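PDB 4M0X: chloromuconate cycloisomerase from Rhodococcus opacus, which belongs to the enolase superfamily and binds a manganese ion in its barrel domain. Local coordinates for residues I135-A140 and V322-F327. Numbering follows the deposited sequence.
Sequences IPITWA and VGCELF
Thr138 and Cys324 meet where the first and eighth barrel strands come together, with one direct backbone hydrogen bond, from Thr138 N to Cys324 O (2.6 Å, N-H...O angle 152°). Beside it, a water bridges the two backbones: it accepts from Cys324 N, donates to Pro136 O (2.8 Å) and hydrogen-bonds Thr138 OG1, whose other partner is Ser163.

Apolar contacts flank this polar seam. Ile135 CG2 lies 3.6 Å from Cys324 CB, while Ile137 divides its branches, CD1 reaching Cys324 SG and Leu326 CB, and CG2 meeting Phe327 CB at 3.6 Å.

The aromatic part centres on Phe327. With CG between its backbone N and carbonyl carbon (chi1 63°), its ring is brought alongside residues 138-140: Ala140 N sits over one face, near the rim, and Ala140 CB touches Phe327 CE2 at 3.5 Å. The six-membered ring of Trp139 meets it obliquely, with planes at 55° and centroids 5.3 Å apart.

Glu325 OE1 forms a salt bridge with Lys165 and OE2 a hydrogen bond with Ala299 N; its side chain is about 5 Å from the manganese ion. Such a junction closes the (beta/alpha)7beta barrel, the modified TIM barrel of the enolase superfamily, here beside its metal site.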
loop_
_atom_site.group_PDB
_atom_site.type_symbol
_atom_site.label_atom_id
_atom_site.label_comp_id
_atom_site.label_asym_id
_atom_site.label_seq_id
_atom_site.Cartn_x
_atom_site.Cartn_y
_atom_site.Cartn_z
ATOM N N ILE A 135 13.995 37.830 13.399
ATOM C CA ILE A 135 13.713 36.933 12.272
ATOM C C ILE A 135 13.926 37.607 10.906
ATOM O O ILE A 135 13.474 38.725 10.704
ATOM C CB ILE A 135 12.286 36.380 12.317
ATOM C CG1 ILE A 135 11.777 36.305 13.758
ATOM C CG2 ILE A 135 12.270 35.032 11.605
ATOM C CD1 ILE A 135 10.395 35.719 13.904
ATOM N N PRO A 136 14.612 36.943 9.962
ATOM C CA PRO A 136 14.688 37.629 8.659
ATOM C C PRO A 136 13.320 37.556 7.977
ATOM O O PRO A 136 12.627 36.528 8.064
ATOM C CB PRO A 136 15.738 36.816 7.875
ATOM C CG PRO A 136 16.397 35.909 8.893
ATOM C CD PRO A 136 15.342 35.662 9.959
ATOM N N ILE A 137 12.915 38.645 7.341
ATOM C CA ILE A 137 11.601 38.727 6.721
ATOM C C ILE A 137 11.623 38.359 5.214
ATOM O O ILE A 137 12.563 38.709 4.489
ATOM C CB ILE A 137 11.027 40.113 6.993
ATOM C CG1 ILE A 137 10.875 40.289 8.493
ATOM C CG2 ILE A 137 9.655 40.295 6.378
ATOM C CD1 ILE A 137 9.902 39.312 9.142
ATOM N N THR A 138 10.626 37.596 4.768
ATOM C CA THR A 138 10.476 37.295 3.350
ATOM C C THR A 138 9.501 38.309 2.782
ATOM O O THR A 138 8.350 38.398 3.244
ATOM C CB THR A 138 9.954 35.876 3.111
ATOM O OG1 THR A 138 11.017 34.946 3.322
ATOM C CG2 THR A 138 9.458 35.703 1.712
ATOM N N TRP A 139 9.978 39.094 1.810
ATOM C CA TRP A 139 9.168 40.120 1.189
ATOM C C TRP A 139 8.262 39.547 0.121
ATOM O O TRP A 139 8.731 38.938 -0.847
ATOM C CB TRP A 139 10.028 41.218 0.544
ATOM C CG TRP A 139 9.149 42.331 0.052
ATOM C CD1 TRP A 139 8.777 42.568 -1.227
ATOM C CD2 TRP A 139 8.462 43.295 0.860
ATOM N NE1 TRP A 139 7.912 43.626 -1.278
ATOM C CE2 TRP A 139 7.701 44.095 -0.008
ATOM C CE3 TRP A 139 8.416 43.559 2.244
ATOM C CZ2 TRP A 139 6.919 45.164 0.447
ATOM C CZ3 TRP A 139 7.633 44.621 2.702
ATOM C CH2 TRP A 139 6.902 45.414 1.802
ATOM N N ALA A 140 6.965 39.763 0.277
ATOM C CA ALA A 140 6.022 39.260 -0.706
ATOM C C ALA A 140 5.531 40.353 -1.651
ATOM O O ALA A 140 4.740 41.231 -1.272
ATOM C CB ALA A 140 4.863 38.502 -0.049
ATOM N N VAL A 322 12.185 27.574 6.286
ATOM C CA VAL A 322 11.627 28.162 5.093
ATOM C C VAL A 322 11.618 29.685 5.242
ATOM O O VAL A 322 11.461 30.409 4.276
ATOM C CB VAL A 322 10.193 27.625 4.834
ATOM C CG1 VAL A 322 9.548 28.309 3.642
ATOM C CG2 VAL A 322 10.223 26.125 4.553
ATOM N N GLY A 323 11.776 30.173 6.459
ATOM C CA GLY A 323 11.752 31.596 6.689
ATOM C C GLY A 323 10.503 32.112 7.364
ATOM O O GLY A 323 9.710 31.343 7.901
ATOM N N CYS A 324 10.354 33.427 7.357
ATOM C CA CYS A 324 9.209 34.114 7.938
ATOM C C CYS A 324 8.727 35.327 7.067
ATOM O O CYS A 324 9.525 36.154 6.591
ATOM C CB CYS A 324 9.552 34.524 9.353
ATOM S SG CYS A 324 8.443 35.750 10.051
ATOM N N GLU A 325 7.425 35.416 6.849
ATOM C CA GLU A 325 6.883 36.468 6.003
ATOM C C GLU A 325 6.095 37.515 6.812
ATOM O O GLU A 325 5.058 37.988 6.355
ATOM C CB GLU A 325 6.003 35.873 4.877
ATOM C CG GLU A 325 4.875 34.958 5.372
ATOM C CD GLU A 325 3.845 34.583 4.299
ATOM O OE1 GLU A 325 3.995 34.950 3.104
ATOM O OE2 GLU A 325 2.845 33.919 4.654
ATOM N N LEU A 326 6.570 37.893 7.998
ATOM C CA LEU A 326 5.784 38.834 8.782
ATOM C C LEU A 326 6.061 40.277 8.427
ATOM O O LEU A 326 6.385 41.059 9.308
ATOM C CB LEU A 326 5.972 38.635 10.267
ATOM C CG LEU A 326 5.057 37.625 10.919
ATOM C CD1 LEU A 326 5.438 37.458 12.381
ATOM C CD2 LEU A 326 3.614 38.074 10.805
ATOM N N PHE A 327 5.898 40.628 7.147
ATOM C CA PHE A 327 6.192 41.964 6.610
ATOM C C PHE A 327 4.922 42.813 6.657
ATOM O O PHE A 327 4.973 44.030 6.538
ATOM C CB PHE A 327 6.610 41.846 5.147
ATOM C CG PHE A 327 5.511 41.307 4.282
ATOM C CD1 PHE A 327 4.530 42.146 3.775
ATOM C CD2 PHE A 327 5.410 39.955 4.035
ATOM C CE1 PHE A 327 3.474 41.653 3.020
ATOM C CE2 PHE A 327 4.366 39.449 3.280
ATOM C CZ PHE A 327 3.392 40.299 2.776
HETATM O O HOH W 1 12.023 34.750 5.986
#